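Local coordinates for ankyrin repeat domain protein (Legionella pneumophila subsp. pneumophila, PDB 6MCA), which acts as a Legionella effector (AnkH) with ankyrin repeats and a cysteine protease-like region, and interacts with the host LARP7 component of the 7SK snRNP complex, at residues R200-S205 with V384-D389; F153-L158 with D393-R398; R209-Y214 with Y380-E385; F190-V195 with D223-A228. One frame throughout, in Å; residues are numbered along the deposited sequence. Where two conformers were deposited one is given.

Contact 1: R200-S205 with V384-D389; sequences RRFISS and VEWDKD
W386 reaches from helix 373-399 to the C-terminal part of helix 188-202, where its indole meets R201, F202 and S205. Its CB already touches the phenyl ring, 3.9 Å from F202 CE1. With CG anti to the backbone N, chi1 177° carries the indole across to helix 188-202 and presents one face to the edge of the F202 ring. W386 CD2, at the fusion of the two rings, is 3.6 Å from F202 CD1, and the phenyl edge is directed at that face in a T-shaped stack, planes 69° apart. Farther out, F202 CA stands over the indole's six-membered ring, 3.9 Å from its centroid, in a CH-pi contact. The pyrrole edge faces the chain after the helix: W386 NE1 lies 3.3 Å from S205 OG, a hydroxyl also hydrogen-bonded to S207, while W386 CZ2 is 3.7 Å from S205 CB. At the far end, W386 CH2 comes to 3.5 Å from R201 O and 3.7 Å from R201 CB; the guanidinium of R201 turns to D197. F202 also meets W383, one turn earlier on the long helix. The indole thus packs on the C-terminal part of helix 188-202, where a type I beta turn spans F202 to S205.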
# COMPACT_ATOMS: atom_id res chain seq x y z
N ARG A 200 5.33 -9.50 -9.10
CA ARG A 200 6.11 -10.72 -8.94
C ARG A 200 5.24 -11.96 -9.06
O ARG A 200 5.60 -12.92 -9.75
CB ARG A 200 6.83 -10.70 -7.58
CG ARG A 200 7.59 -11.99 -7.28
CD ARG A 200 8.04 -12.04 -5.83
NE ARG A 200 6.92 -12.22 -4.91
CZ ARG A 200 6.39 -13.40 -4.61
NH1 ARG A 200 6.86 -14.50 -5.15
NH2 ARG A 200 5.37 -13.46 -3.75
N ARG A 201 4.08 -11.96 -8.39
CA ARG A 201 3.16 -13.09 -8.50
C ARG A 201 2.60 -13.21 -9.91
O ARG A 201 2.35 -14.32 -10.39
CB ARG A 201 2.03 -12.94 -7.50
CG ARG A 201 2.47 -12.91 -6.05
CD ARG A 201 1.29 -12.68 -5.12
NE ARG A 201 1.71 -12.70 -3.72
CZ ARG A 201 1.87 -13.80 -3.00
NH1 ARG A 201 1.66 -14.99 -3.55
NH2 ARG A 201 2.25 -13.72 -1.73
N PHE A 202 2.40 -12.08 -10.59
CA PHE A 202 1.80 -12.09 -11.92
C PHE A 202 2.71 -12.77 -12.93
O PHE A 202 2.27 -13.67 -13.66
CB PHE A 202 1.49 -10.66 -12.35
CG PHE A 202 0.92 -10.54 -13.73
CD1 PHE A 202 -0.31 -11.09 -14.04
CD2 PHE A 202 1.62 -9.87 -14.72
CE1 PHE A 202 -0.84 -10.98 -15.31
CE2 PHE A 202 1.10 -9.76 -16.00
CZ PHE A 202 -0.13 -10.32 -16.29
N ILE A 203 3.98 -12.37 -12.99
CA ILE A 203 4.90 -12.97 -13.95
C ILE A 203 5.32 -14.38 -13.56
O ILE A 203 6.04 -15.04 -14.32
CB ILE A 203 6.16 -12.11 -14.16
CG1 ILE A 203 6.93 -11.96 -12.85
CG2 ILE A 203 5.79 -10.74 -14.71
CD1 ILE A 203 8.18 -11.11 -12.99
N SER A 204 4.87 -14.88 -12.41
CA SER A 204 5.18 -16.23 -11.96
C SER A 204 4.00 -17.17 -12.07
O SER A 204 4.13 -18.35 -11.71
CB SER A 204 5.68 -16.19 -10.52
OG SER A 204 4.61 -15.99 -9.61
N SER A 205 2.85 -16.70 -12.53
CA SER A 205 1.68 -17.55 -12.67
C SER A 205 1.77 -18.36 -13.96
O SER A 205 2.28 -17.88 -14.97
CB SER A 205 0.40 -16.70 -12.66
OG SER A 205 -0.76 -17.51 -12.67
N VAL A 384 -4.43 -6.38 -14.08
CA VAL A 384 -5.42 -5.96 -13.09
C VAL A 384 -6.50 -7.02 -12.91
O VAL A 384 -6.87 -7.35 -11.77
CB VAL A 384 -6.02 -4.60 -13.49
CG1 VAL A 384 -7.26 -4.29 -12.67
CG2 VAL A 384 -4.99 -3.49 -13.32
N GLU A 385 -7.01 -7.58 -14.01
CA GLU A 385 -8.04 -8.61 -13.88
C GLU A 385 -7.48 -9.87 -13.21
O GLU A 385 -8.15 -10.49 -12.37
CB GLU A 385 -8.63 -8.94 -15.25
CG GLU A 385 -9.50 -7.83 -15.83
CD GLU A 385 -10.64 -7.43 -14.91
OE1 GLU A 385 -10.66 -6.27 -14.45
OE2 GLU A 385 -11.52 -8.28 -14.64
N TRP A 386 -6.25 -10.26 -13.58
CA TRP A 386 -5.62 -11.41 -12.94
C TRP A 386 -5.47 -11.19 -11.44
O TRP A 386 -5.69 -12.11 -10.65
CB TRP A 386 -4.26 -11.68 -13.58
CG TRP A 386 -3.50 -12.80 -12.92
CD1 TRP A 386 -3.49 -14.11 -13.30
CD2 TRP A 386 -2.65 -12.70 -11.77
NE1 TRP A 386 -2.69 -14.84 -12.46
CE2 TRP A 386 -2.16 -14.00 -11.51
CE3 TRP A 386 -2.26 -11.65 -10.94
CZ2 TRP A 386 -1.30 -14.27 -10.45
CZ3 TRP A 386 -1.41 -11.92 -9.88
CH2 TRP A 386 -0.94 -13.22 -9.65
N ASP A 387 -5.11 -9.97 -11.02
CA ASP A 387 -4.93 -9.71 -9.60
C ASP A 387 -6.26 -9.71 -8.86
O ASP A 387 -6.35 -10.20 -7.73
CB ASP A 387 -4.20 -8.38 -9.40
CG ASP A 387 -3.38 -8.35 -8.12
OD1 ASP A 387 -2.71 -9.37 -7.83
OD2 ASP A 387 -3.40 -7.32 -7.42
N LYS A 388 -7.31 -9.17 -9.48
CA LYS A 388 -8.65 -9.29 -8.92
C LYS A 388 -8.99 -10.74 -8.63
O LYS A 388 -9.36 -11.11 -7.51
CB LYS A 388 -9.69 -8.69 -9.88
CG LYS A 388 -9.68 -7.18 -9.99
CD LYS A 388 -10.80 -6.72 -10.92
CE LYS A 388 -10.80 -5.22 -11.11
NZ LYS A 388 -11.87 -4.78 -12.05
N ASP A 389 -8.86 -11.59 -9.66
CA ASP A 389 -9.21 -13.00 -9.49
C ASP A 389 -8.29 -13.70 -8.49
O ASP A 389 -8.74 -14.59 -7.76
CB ASP A 389 -9.20 -13.71 -10.84
CG ASP A 389 -10.33 -13.26 -11.75
OD1 ASP A 389 -11.44 -13.01 -11.23
OD2 ASP A 389 -10.10 -13.14 -12.97

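Contact 2: F153-L158 with D393-R398; sequences FINAKL and DECIQR
N155 faces E394, C395 and R398 where helices 147-162 and 373-399 pack side by side, a strongly inclined antiparallel helix pair whose short segments cross at -137° with axes 10.8 Å apart. Between the segments the side chains meet by contact alone, around N155. Its CG is anti to the backbone N (chi1 172°), which directs the side chain across the gap and against C395, although the closeness of the sulfur is doubtful in the model. N155 and R398 overlap head to tail, the amide and guanidinium planes 67° apart. C395 also rests on L414, and R398 on I410, both of helix 404-421, which therefore packs against the same helix.

Charge enters mainly within helix 373-399. E394 and R398, one turn apart, form a long ion pair with R398 NH2 4.0 Å from E394 OE1; the carboxylate sits off the plane of the flat guanidinium, a pairing of charges and not a hydrogen bond. E394 OE2 also has a long, weak ion pair with R390. A weak hydrogen bond from R398 NH1 to L151 O ties the arginine to helix 147-162, and the same nitrogen, R398 NH1, sits 3.4 Å from N155 CB.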
# COMPACT_ATOMS: atom_id res chain seq x y z
N PHE A 153 -4.98 -8.63 6.59
CA PHE A 153 -4.91 -7.20 6.32
C PHE A 153 -4.52 -6.94 4.87
O PHE A 153 -5.17 -6.14 4.17
CB PHE A 153 -3.92 -6.53 7.27
CG PHE A 153 -3.71 -5.06 6.99
CD1 PHE A 153 -4.53 -4.11 7.57
CD2 PHE A 153 -2.69 -4.64 6.15
CE1 PHE A 153 -4.35 -2.77 7.32
CE2 PHE A 153 -2.51 -3.29 5.89
CZ PHE A 153 -3.34 -2.35 6.48
N ILE A 154 -3.47 -7.61 4.40
CA ILE A 154 -3.01 -7.41 3.02
C ILE A 154 -4.11 -7.76 2.03
O ILE A 154 -4.39 -7.00 1.09
CB ILE A 154 -1.73 -8.23 2.76
CG1 ILE A 154 -0.58 -7.73 3.63
CG2 ILE A 154 -1.36 -8.18 1.28
CD1 ILE A 154 0.61 -8.67 3.67
N ASN A 155 -4.76 -8.91 2.24
CA ASN A 155 -5.79 -9.35 1.30
C ASN A 155 -6.99 -8.42 1.31
O ASN A 155 -7.53 -8.09 0.24
CB ASN A 155 -6.21 -10.78 1.63
CG ASN A 155 -7.41 -11.23 0.82
OD1 ASN A 155 -7.28 -11.65 -0.33
ND2 ASN A 155 -8.59 -11.15 1.43
N ALA A 156 -7.42 -7.97 2.49
CA ALA A 156 -8.57 -7.08 2.57
C ALA A 156 -8.28 -5.74 1.90
O ALA A 156 -9.12 -5.21 1.17
CB ALA A 156 -8.99 -6.88 4.02
N LYS A 157 -7.09 -5.18 2.15
CA LYS A 157 -6.73 -3.92 1.50
C LYS A 157 -6.65 -4.08 -0.01
O LYS A 157 -7.17 -3.24 -0.76
CB LYS A 157 -5.40 -3.41 2.05
CG LYS A 157 -5.47 -2.90 3.49
CD LYS A 157 -6.35 -1.67 3.60
CE LYS A 157 -5.79 -0.51 2.79
NZ LYS A 157 -6.75 0.62 2.72
N LEU A 158 -6.02 -5.16 -0.48
CA LEU A 158 -5.89 -5.39 -1.91
C LEU A 158 -7.26 -5.57 -2.57
O LEU A 158 -7.48 -5.08 -3.68
CB LEU A 158 -5.00 -6.60 -2.18
CG LEU A 158 -4.68 -6.91 -3.64
CD1 LEU A 158 -3.98 -5.74 -4.29
CD2 LEU A 158 -3.84 -8.17 -3.74
N ASP A 393 -9.59 -15.60 -5.19
CA ASP A 393 -9.25 -17.00 -4.95
C ASP A 393 -8.56 -17.18 -3.60
O ASP A 393 -8.79 -18.18 -2.92
CB ASP A 393 -8.36 -17.52 -6.08
CG ASP A 393 -9.09 -17.63 -7.40
OD1 ASP A 393 -10.34 -17.52 -7.40
OD2 ASP A 393 -8.42 -17.81 -8.44
N GLU A 394 -7.70 -16.23 -3.22
CA GLU A 394 -7.08 -16.29 -1.89
C GLU A 394 -8.14 -16.29 -0.80
O GLU A 394 -8.08 -17.08 0.14
CB GLU A 394 -6.13 -15.11 -1.71
CG GLU A 394 -4.72 -15.35 -2.20
CD GLU A 394 -3.80 -14.16 -1.96
OE1 GLU A 394 -4.32 -13.08 -1.60
OE2 GLU A 394 -2.58 -14.31 -2.14
N CYS A 395 -9.12 -15.39 -0.91
CA CYS A 395 -10.20 -15.34 0.08
C CYS A 395 -10.96 -16.66 0.13
O CYS A 395 -11.22 -17.21 1.21
CB CYS A 395 -11.14 -14.18 -0.22
SG CYS A 395 -10.83 -12.71 0.77
N ILE A 396 -11.34 -17.18 -1.04
CA ILE A 396 -12.12 -18.41 -1.10
C ILE A 396 -11.35 -19.57 -0.49
O ILE A 396 -11.90 -20.39 0.25
CB ILE A 396 -12.56 -18.71 -2.54
CG1 ILE A 396 -13.59 -17.68 -3.00
CG2 ILE A 396 -13.12 -20.11 -2.66
CD1 ILE A 396 -13.93 -17.77 -4.46
N GLN A 397 -10.05 -19.66 -0.79
CA GLN A 397 -9.24 -20.75 -0.25
C GLN A 397 -9.07 -20.62 1.26
O GLN A 397 -9.15 -21.62 1.99
CB GLN A 397 -7.88 -20.78 -0.93
CG GLN A 397 -6.89 -21.75 -0.31
CD GLN A 397 -5.57 -21.81 -1.06
OE1 GLN A 397 -5.52 -22.24 -2.21
NE2 GLN A 397 -4.50 -21.37 -0.41
N ARG A 398 -8.85 -19.40 1.76
CA ARG A 398 -8.66 -19.22 3.19
C ARG A 398 -9.94 -19.41 3.98
O ARG A 398 -9.87 -19.69 5.18
CB ARG A 398 -8.08 -17.83 3.47
CG ARG A 398 -6.65 -17.66 3.02
CD ARG A 398 -6.20 -16.21 3.14
NE ARG A 398 -4.88 -16.01 2.55
CZ ARG A 398 -4.33 -14.82 2.34
NH1 ARG A 398 -4.98 -13.72 2.67
NH2 ARG A 398 -3.12 -14.74 1.80

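Contact 3: R209-Y214 with Y380-E385; sequences RHLRDY and YDEWVE
E382 OE2 accepts a hydrogen bond from H210 NE2 at 3.0 Å, a His-carboxylate pair that joins the 3-10 segment 209-214, after helix 188-202, to helix 373-399. The bond is bent, with an N-H...acceptor angle of 142°. Seen from the imidazole the geometry is good, because the oxygen lies almost exactly in the ring plane, at its edge. Seen from the carboxylate it is less so: the nitrogen approaches E382 OE2 from the syn side but 34° out of plane. The adjoining ring carbon shares the approach, H210 CE1 being 3.4 Å from E382 OE2. H210 keeps CG between its backbone N and carbonyl carbon (chi1 64°), a rotamer that swings the ring across to the acid although its CB does not point there.

A van der Waals contact of leucine methyls with the carboxylate lies beside the hydrogen bond. L211 CD1 packs 3.9 Å from E382 CD, and L211 CD2 is 4.1 Å from E382 OE1, the oxygen not bonded to the imidazole. The leucine is buried, whereas the histidine is exposed, so the bond lies at the surface, next to a buried methyl contact. L211 reaches both F202 of helix 188-202 and L379 of helix 373-399, just before helix 215-233 begins.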
# COMPACT_ATOMS: atom_id res chain seq x y z
N ARG A 209 1.99 -17.46 -18.86
CA ARG A 209 3.20 -17.85 -19.58
C ARG A 209 3.25 -17.25 -20.98
O ARG A 209 4.33 -16.91 -21.48
CB ARG A 209 3.33 -19.37 -19.63
CG ARG A 209 2.59 -20.06 -20.76
CD ARG A 209 3.12 -21.46 -21.00
NE ARG A 209 4.24 -21.47 -21.94
CZ ARG A 209 4.18 -21.96 -23.17
NH1 ARG A 209 3.05 -22.49 -23.62
NH2 ARG A 209 5.25 -21.93 -23.96
N HIS A 210 2.08 -17.07 -21.62
CA HIS A 210 2.04 -16.47 -22.95
C HIS A 210 2.53 -15.02 -22.95
O HIS A 210 2.70 -14.45 -24.04
CB HIS A 210 0.62 -16.54 -23.52
CG HIS A 210 -0.38 -15.75 -22.74
ND1 HIS A 210 -1.03 -16.24 -21.63
CD2 HIS A 210 -0.85 -14.49 -22.92
CE1 HIS A 210 -1.85 -15.32 -21.16
NE2 HIS A 210 -1.76 -14.25 -21.92
N LEU A 211 2.75 -14.43 -21.78
CA LEU A 211 3.28 -13.07 -21.68
C LEU A 211 4.77 -13.06 -21.36
O LEU A 211 5.30 -12.02 -20.96
CB LEU A 211 2.51 -12.29 -20.61
CG LEU A 211 1.00 -12.19 -20.79
CD1 LEU A 211 0.36 -11.50 -19.60
CD2 LEU A 211 0.65 -11.47 -22.08
N ARG A 212 5.46 -14.20 -21.54
CA ARG A 212 6.85 -14.31 -21.12
C ARG A 212 7.73 -13.23 -21.75
O ARG A 212 8.61 -12.67 -21.08
CB ARG A 212 7.39 -15.70 -21.45
CG ARG A 212 7.51 -16.61 -20.23
CD ARG A 212 7.20 -18.06 -20.58
NE ARG A 212 7.88 -18.49 -21.80
CZ ARG A 212 7.90 -19.75 -22.24
NH1 ARG A 212 8.55 -20.05 -23.35
NH2 ARG A 212 7.27 -20.70 -21.56
N ASP A 213 7.50 -12.92 -23.03
CA ASP A 213 8.33 -11.94 -23.72
C ASP A 213 8.25 -10.56 -23.08
O ASP A 213 9.15 -9.74 -23.27
CB ASP A 213 7.92 -11.85 -25.19
CG ASP A 213 8.32 -13.08 -25.98
OD1 ASP A 213 9.27 -13.77 -25.57
OD2 ASP A 213 7.67 -13.35 -27.02
N TYR A 214 7.19 -10.28 -22.32
CA TYR A 214 7.03 -8.99 -21.66
C TYR A 214 7.66 -8.95 -20.28
O TYR A 214 7.67 -7.89 -19.65
CB TYR A 214 5.54 -8.64 -21.54
CG TYR A 214 4.76 -8.77 -22.84
CD1 TYR A 214 5.33 -8.40 -24.05
CD2 TYR A 214 3.46 -9.25 -22.84
CE1 TYR A 214 4.62 -8.51 -25.23
CE2 TYR A 214 2.74 -9.36 -24.02
CZ TYR A 214 3.33 -8.99 -25.21
OH TYR A 214 2.62 -9.10 -26.39
N TYR A 380 -1.68 -4.03 -18.91
CA TYR A 380 -2.23 -3.45 -17.69
C TYR A 380 -3.58 -4.05 -17.35
O TYR A 380 -3.84 -4.43 -16.20
CB TYR A 380 -2.32 -1.93 -17.84
CG TYR A 380 -3.10 -1.21 -16.77
CD1 TYR A 380 -2.58 -1.05 -15.49
CD2 TYR A 380 -4.35 -0.68 -17.03
CE1 TYR A 380 -3.29 -0.39 -14.51
CE2 TYR A 380 -5.07 -0.02 -16.06
CZ TYR A 380 -4.53 0.13 -14.80
OH TYR A 380 -5.25 0.79 -13.82
N ASP A 381 -4.46 -4.16 -18.35
CA ASP A 381 -5.78 -4.74 -18.12
C ASP A 381 -5.67 -6.20 -17.69
O ASP A 381 -6.35 -6.65 -16.75
CB ASP A 381 -6.64 -4.62 -19.38
CG ASP A 381 -7.08 -3.19 -19.65
OD1 ASP A 381 -7.20 -2.41 -18.68
OD2 ASP A 381 -7.30 -2.85 -20.83
N GLU A 382 -4.83 -6.97 -18.39
CA GLU A 382 -4.65 -8.38 -18.03
C GLU A 382 -4.14 -8.53 -16.61
O GLU A 382 -4.65 -9.36 -15.84
CB GLU A 382 -3.70 -9.05 -19.03
CG GLU A 382 -3.73 -10.57 -18.99
CD GLU A 382 -3.49 -11.19 -20.36
OE1 GLU A 382 -3.22 -10.44 -21.31
OE2 GLU A 382 -3.59 -12.43 -20.47
N TRP A 383 -3.15 -7.72 -16.23
CA TRP A 383 -2.59 -7.78 -14.88
C TRP A 383 -3.64 -7.43 -13.83
O TRP A 383 -3.75 -8.11 -12.80
CB TRP A 383 -1.39 -6.85 -14.77
CG TRP A 383 -0.92 -6.57 -13.37
CD1 TRP A 383 -0.59 -7.49 -12.42
CD2 TRP A 383 -0.72 -5.28 -12.78
NE1 TRP A 383 -0.20 -6.85 -11.26
CE2 TRP A 383 -0.27 -5.50 -11.46
CE3 TRP A 383 -0.88 -3.97 -13.23
CZ2 TRP A 383 0.01 -4.45 -10.59
CZ3 TRP A 383 -0.59 -2.93 -12.36
CH2 TRP A 383 -0.15 -3.17 -11.06
N VAL A 384 -4.43 -6.38 -14.08
CA VAL A 384 -5.42 -5.96 -13.09
C VAL A 384 -6.50 -7.02 -12.91
O VAL A 384 -6.87 -7.35 -11.77
CB VAL A 384 -6.02 -4.60 -13.49
CG1 VAL A 384 -7.26 -4.29 -12.67
CG2 VAL A 384 -4.99 -3.49 -13.32
N GLU A 385 -7.01 -7.58 -14.01
CA GLU A 385 -8.04 -8.61 -13.88
C GLU A 385 -7.48 -9.87 -13.21
O GLU A 385 -8.15 -10.49 -12.37
CB GLU A 385 -8.63 -8.94 -15.25
CG GLU A 385 -9.50 -7.83 -15.83
CD GLU A 385 -10.64 -7.43 -14.91
OE1 GLU A 385 -10.66 -6.27 -14.45
OE2 GLU A 385 -11.52 -8.28 -14.64

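Contact 4: F190-V195 with D223-A228; sequences FTVAVV and DAFTDA
F225 is the centre of the contact between segments 190-195 and 223-228 of helices 188-202 and 215-233; the short segments run nearly antiparallel (155°) with axes 9.6 Å apart. The tight part is formed by two valines a turn apart that approach the phenyl ring differently. V195 CG1 sits over one face, 4.0 Å from the ring centroid in a CH-pi contact, nearest the far end of the ring at 3.7 Å from F225 CZ. V192 CG1 instead comes to the edge, 3.6 Å from F225 CD1, and also touches the backbone, 3.7 Å from F225 O. The methyl anti to the backbone N (chi1 177° in V192) is the one that reaches F225 in both valines.

Packing slackens one turn along, where V192 CG1 and A228 CB are 4.5 Å apart. D223 is exposed. T226 CB points away from the valines, while its OG1 pairs with K196 of helix 188-202, a polar link beside the apolar contact. F225 and A228 also rest on I258 of strand 256-263. Between these segments the side chains meet only through methyls and the phenyl ring; cohesion here depends on close fit and burial, while face and edge contacts together should restrict turning of the F225 ring.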
# COMPACT_ATOMS: atom_id res chain seq x y z
N PHE A 190 2.71 0.97 1.69
CA PHE A 190 1.98 -0.28 1.53
C PHE A 190 1.61 -0.53 0.08
O PHE A 190 1.74 -1.65 -0.42
CB PHE A 190 0.73 -0.27 2.41
CG PHE A 190 -0.21 -1.42 2.17
CD1 PHE A 190 0.01 -2.65 2.78
CD2 PHE A 190 -1.30 -1.28 1.33
CE1 PHE A 190 -0.84 -3.71 2.56
CE2 PHE A 190 -2.16 -2.34 1.10
CZ PHE A 190 -1.93 -3.56 1.72
N THR A 191 1.15 0.51 -0.62
CA THR A 191 0.75 0.35 -2.01
C THR A 191 1.94 -0.03 -2.89
O THR A 191 1.83 -0.91 -3.74
CB THR A 191 0.08 1.63 -2.52
OG1 THR A 191 -1.17 1.82 -1.86
CG2 THR A 191 -0.16 1.55 -4.02
N VAL A 192 3.08 0.63 -2.69
CA VAL A 192 4.27 0.31 -3.48
C VAL A 192 4.68 -1.14 -3.25
O VAL A 192 4.94 -1.90 -4.20
CB VAL A 192 5.42 1.28 -3.14
CG1 VAL A 192 6.68 0.89 -3.88
CG2 VAL A 192 5.02 2.71 -3.46
N ALA A 193 4.72 -1.56 -1.98
CA ALA A 193 5.11 -2.93 -1.66
C ALA A 193 4.15 -3.94 -2.27
O ALA A 193 4.58 -4.94 -2.87
CB ALA A 193 5.20 -3.11 -0.15
N VAL A 194 2.84 -3.69 -2.15
CA VAL A 194 1.87 -4.66 -2.64
C VAL A 194 1.85 -4.69 -4.16
O VAL A 194 1.62 -5.75 -4.76
CB VAL A 194 0.47 -4.36 -2.04
CG1 VAL A 194 -0.29 -3.34 -2.89
CG2 VAL A 194 -0.33 -5.64 -1.89
N VAL A 195 2.15 -3.57 -4.82
CA VAL A 195 2.19 -3.56 -6.28
C VAL A 195 3.39 -4.35 -6.78
O VAL A 195 3.29 -5.13 -7.73
CB VAL A 195 2.20 -2.11 -6.81
CG1 VAL A 195 2.68 -2.08 -8.26
CG2 VAL A 195 0.81 -1.51 -6.70
N ASP A 223 12.28 -3.37 -10.22
CA ASP A 223 13.49 -2.74 -9.70
C ASP A 223 13.21 -1.30 -9.28
O ASP A 223 13.47 -0.91 -8.14
CB ASP A 223 14.60 -2.77 -10.76
CG ASP A 223 15.25 -4.14 -10.87
OD1 ASP A 223 16.14 -4.30 -11.74
OD2 ASP A 223 14.89 -5.04 -10.09
N ALA A 224 12.62 -0.52 -10.20
CA ALA A 224 12.32 0.87 -9.89
C ALA A 224 11.45 0.97 -8.64
O ALA A 224 11.75 1.74 -7.72
CB ALA A 224 11.64 1.54 -11.09
N PHE A 225 10.40 0.14 -8.57
CA PHE A 225 9.53 0.17 -7.40
C PHE A 225 10.34 -0.07 -6.13
O PHE A 225 10.18 0.65 -5.14
CB PHE A 225 8.42 -0.87 -7.54
CG PHE A 225 7.16 -0.33 -8.15
CD1 PHE A 225 6.35 0.54 -7.44
CD2 PHE A 225 6.79 -0.67 -9.44
CE1 PHE A 225 5.19 1.04 -8.00
CE2 PHE A 225 5.64 -0.17 -10.01
CZ PHE A 225 4.83 0.69 -9.29
N THR A 226 11.25 -1.05 -6.17
CA THR A 226 12.15 -1.28 -5.04
C THR A 226 12.81 0.01 -4.61
O THR A 226 12.67 0.45 -3.46
CB THR A 226 13.20 -2.33 -5.41
OG1 THR A 226 12.56 -3.56 -5.75
CG2 THR A 226 14.16 -2.56 -4.25
N ASP A 227 13.49 0.67 -5.55
CA ASP A 227 14.16 1.92 -5.22
C ASP A 227 13.17 2.93 -4.65
O ASP A 227 13.46 3.58 -3.64
CB ASP A 227 14.86 2.48 -6.46
CG ASP A 227 15.99 1.60 -6.94
OD1 ASP A 227 16.52 0.81 -6.12
OD2 ASP A 227 16.36 1.68 -8.13
N ALA A 228 11.98 3.02 -5.25
CA ALA A 228 10.97 3.94 -4.75
C ALA A 228 10.72 3.69 -3.27
O ALA A 228 10.76 4.63 -2.46
CB ALA A 228 9.68 3.79 -5.55

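Contacts 1, 2 and 3 are strung along helix 373-399, which meets the end of helix 188-202, helix 147-162 and the 3-10 segment 209-214 in different places. Contacts 1 and 3 are neighbours, centres 8 Å apart, and share V384 and E385 of that helix. Contact 4 uses the earlier part of helix 188-202 and is wholly buried; the other three are partly buried. The buried contact 4 is purely apolar in its side chains, whereas contact 3 has a His-carboxylate bond at the surface; contacts 1 and 2 are intermediate in burial, aromatic and polar respectively. F190 packs on F153 and K157, linking contacts 4 and 2, while V195 touches W383, linking contacts 4 and 3.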